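Local coordinates for protein bifunctional enzyme cysn/cysc (Mycobacterium tuberculosis, PDB 4BZX) that phosphorylates adenosine-5'-phosphosulfate at its 3'-hydroxyl with ATP, as the APS kinase of bacterial sulfate activation, at residues A[6-11]-A[79-84]. Numbering follows the deposited sequence. Where two conformers were deposited one is given.
With ADX (adenosine-5'-phosphosulfate), chain C.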
loop_
_atom_site.group_PDB
_atom_site.type_symbol
_atom_site.label_atom_id
_atom_site.label_comp_id
_atom_site.label_asym_id
_atom_site.label_seq_id
_atom_site.Cartn_x
_atom_site.Cartn_y
_atom_site.Cartn_z
ATOM N N THR A 6 -9.698 4.834 4.680
ATOM C CA THR A 6 -8.585 4.276 3.861
ATOM C C THR A 6 -7.458 3.759 4.753
ATOM O O THR A 6 -6.984 4.461 5.710
ATOM C CB THR A 6 -8.074 5.332 2.909
ATOM O OG1 THR A 6 -9.130 5.691 2.021
ATOM C CG2 THR A 6 -6.896 4.874 2.179
ATOM N N VAL A 7 -6.979 2.550 4.411
ATOM C CA VAL A 7 -5.820 1.990 4.956
ATOM C C VAL A 7 -4.743 1.966 3.871
ATOM O O VAL A 7 -4.895 1.328 2.856
ATOM C CB VAL A 7 -6.052 0.580 5.461
ATOM C CG1 VAL A 7 -4.722 0.014 6.003
ATOM C CG2 VAL A 7 -7.165 0.612 6.514
ATOM N N TRP A 8 -3.727 2.780 4.092
ATOM C CA TRP A 8 -2.677 2.969 3.091
ATOM C C TRP A 8 -1.464 2.167 3.528
ATOM O O TRP A 8 -0.885 2.494 4.600
ATOM C CB TRP A 8 -2.338 4.429 3.053
ATOM C CG TRP A 8 -1.560 4.816 1.848
ATOM C CD1 TRP A 8 -0.200 4.718 1.685
ATOM C CD2 TRP A 8 -2.065 5.403 0.630
ATOM N NE1 TRP A 8 0.161 5.239 0.454
ATOM C CE2 TRP A 8 -0.954 5.623 -0.221
ATOM C CE3 TRP A 8 -3.343 5.696 0.152
ATOM C CZ2 TRP A 8 -1.103 6.170 -1.518
ATOM C CZ3 TRP A 8 -3.454 6.245 -1.129
ATOM C CH2 TRP A 8 -2.342 6.431 -1.915
ATOM N N PHE A 9 -1.054 1.169 2.725
ATOM C CA PHE A 9 0.054 0.199 3.074
ATOM C C PHE A 9 1.332 0.546 2.256
ATOM O O PHE A 9 1.223 0.354 1.032
ATOM C CB PHE A 9 -0.266 -1.245 2.672
ATOM C CG PHE A 9 -1.446 -1.883 3.371
ATOM C CD1 PHE A 9 -2.713 -1.701 2.871
ATOM C CD2 PHE A 9 -1.273 -2.740 4.452
ATOM C CE1 PHE A 9 -3.824 -2.286 3.483
ATOM C CE2 PHE A 9 -2.383 -3.308 5.086
ATOM C CZ PHE A 9 -3.664 -3.108 4.574
ATOM N N THR A 10 2.481 0.950 2.901
ATOM C CA THR A 10 3.734 1.335 2.285
ATOM C C THR A 10 4.774 0.302 2.649
ATOM O O THR A 10 4.690 -0.333 3.748
ATOM C CB THR A 10 4.125 2.749 2.714
ATOM O OG1 THR A 10 5.398 3.106 2.190
ATOM C CG2 THR A 10 4.219 2.894 4.282
ATOM N N GLY A 11 5.738 0.126 1.774
ATOM C CA GLY A 11 6.811 -0.812 2.048
ATOM C C GLY A 11 7.451 -1.262 0.771
ATOM O O GLY A 11 6.906 -1.119 -0.326
ATOM N N VAL A 79 -11.360 1.190 2.173
ATOM C CA VAL A 79 -10.437 1.091 1.050
ATOM C C VAL A 79 -9.040 0.692 1.519
ATOM O O VAL A 79 -8.516 1.317 2.404
ATOM C CB VAL A 79 -10.371 2.418 0.287
ATOM C CG1 VAL A 79 -9.471 2.298 -0.934
ATOM C CG2 VAL A 79 -11.774 2.882 -0.122
ATOM N N LEU A 80 -8.435 -0.301 0.848
ATOM C CA LEU A 80 -7.117 -0.836 1.225
ATOM C C LEU A 80 -6.208 -0.492 0.036
ATOM O O LEU A 80 -6.562 -0.866 -1.072
ATOM C CB LEU A 80 -7.182 -2.329 1.434
ATOM C CG LEU A 80 -8.165 -2.648 2.570
ATOM C CD1 LEU A 80 -9.006 -3.861 2.315
ATOM C CD2 LEU A 80 -7.398 -2.727 3.861
ATOM N N VAL A 81 -5.102 0.222 0.261
ATOM C CA VAL A 81 -4.215 0.640 -0.823
ATOM C C VAL A 81 -2.780 0.121 -0.652
ATOM O O VAL A 81 -1.960 0.780 -0.012
ATOM C CB VAL A 81 -4.200 2.165 -0.991
ATOM C CG1 VAL A 81 -3.333 2.524 -2.191
ATOM C CG2 VAL A 81 -5.602 2.775 -1.037
ATOM N N PRO A 82 -2.504 -1.069 -1.234
ATOM C CA PRO A 82 -1.151 -1.570 -1.219
ATOM C C PRO A 82 -0.353 -1.002 -2.358
ATOM O O PRO A 82 -0.597 -1.335 -3.551
ATOM C CB PRO A 82 -1.344 -3.054 -1.325
ATOM C CG PRO A 82 -2.565 -3.200 -2.150
ATOM C CD PRO A 82 -3.453 -2.148 -1.676
ATOM N N ALA A 83 0.502 -0.047 -2.033
ATOM C CA ALA A 83 1.377 0.599 -3.022
ATOM C C ALA A 83 2.670 0.941 -2.346
ATOM O O ALA A 83 2.681 1.204 -1.170
ATOM C CB ALA A 83 0.782 1.845 -3.525
ATOM N N ILE A 84 3.798 0.795 -3.046
ATOM C CA ILE A 84 5.076 0.987 -2.373
ATOM C C ILE A 84 5.173 2.305 -1.615
ATOM O O ILE A 84 5.544 2.368 -0.431
ATOM C CB ILE A 84 6.249 0.798 -3.402
ATOM C CG1 ILE A 84 6.377 -0.671 -3.779
ATOM C CG2 ILE A 84 7.589 1.306 -2.801
ATOM C CD1 ILE A 84 7.366 -0.856 -4.917
HETATM S SB ADX C . 4.843 3.254 -6.377
HETATM O O1B ADX C . 4.064 3.304 -5.165
HETATM O O2B ADX C . 6.255 3.526 -6.168
HETATM O O3B ADX C . 4.300 4.097 -7.477
HETATM P PA ADX C . 3.521 0.757 -7.017
HETATM O O1A ADX C . 2.464 1.490 -7.784
HETATM O O2A ADX C . 3.160 0.125 -5.740
HETATM O O3A ADX C . 4.795 1.773 -6.898
HETATM O "O5'" ADX C . 4.113 -0.310 -8.056
HETATM C "C5'" ADX C . 5.034 -1.234 -7.542
HETATM C "C4'" ADX C . 4.775 -2.528 -8.344
HETATM O "O4'" ADX C . 5.518 -2.519 -9.578
HETATM C "C3'" ADX C . 5.211 -3.683 -7.496
HETATM O "O3'" ADX C . 4.171 -4.690 -7.609
HETATM C "C2'" ADX C . 6.492 -4.057 -8.127
HETATM O "O2'" ADX C . 6.561 -5.500 -8.023
HETATM C "C1'" ADX C . 6.536 -3.588 -9.561
HETATM N N9 ADX C . 7.675 -2.847 -10.083
HETATM C C8 ADX C . 8.120 -2.900 -11.382
HETATM N N7 ADX C . 9.128 -2.081 -11.589
HETATM C C5 ADX C . 9.370 -1.481 -10.390
HETATM C C6 ADX C . 10.375 -0.535 -9.960
HETATM N N6 ADX C . 11.268 -0.049 -10.851
HETATM N N1 ADX C . 10.325 -0.166 -8.659
HETATM C C2 ADX C . 9.434 -0.670 -7.828
HETATM N N3 ADX C . 8.479 -1.586 -8.154
HETATM C C4 ADX C . 8.426 -1.985 -9.428
#
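W8 lays the six-membered ring of its indole over V81, whose methyl CG1 sits 3.9 Å from the ring centroid and 12° off its normal, a CH-pi contact over the face. With CG anti to the backbone N (chi1 -165°), the indole swings toward the neighbouring strand, and its NE1 is hydrogen-bonded to S85 OG, just beyond I84. T6 and V79 continue this face against helix 55-74. On the other face, beside helix 17-30, F9 and L80 run side by side; in the F9 conformer given here, L80 CD2 meets the phenyl ring at its edge, 3.6 Å from F9 CE1.

Between these two layers the parallel strands 6-10 and 79-82, adjacent at the heart of the five-stranded P-loop kinase sheet, are joined by backbone hydrogen bonds, among them V7 N to V79 O, V81 N to V7 O and F9 N to V81 O (2.9 Å). Past P82 the pairing continues from A83 N to F9 O, and then the two chains reach the ligand site. I84 O receives G11 N at 3.2 Å, with T10 OG1 2.7 Å away; that hydroxyl also has Y144 OH and S85 O as polar partners.

I84 thus faces two ways: its carbonyl is tied to the start of the probable Walker A loop, while its amide donates to O2A of the APS phosphate at 2.8 Å (163°). Buried apolar side chains pack both faces, hydrogen bonds hold the strand ends together, and I84 links loop and sulfonucleotide structurally, consistent with holding the APS phosphate in a fixed place relative to the loop.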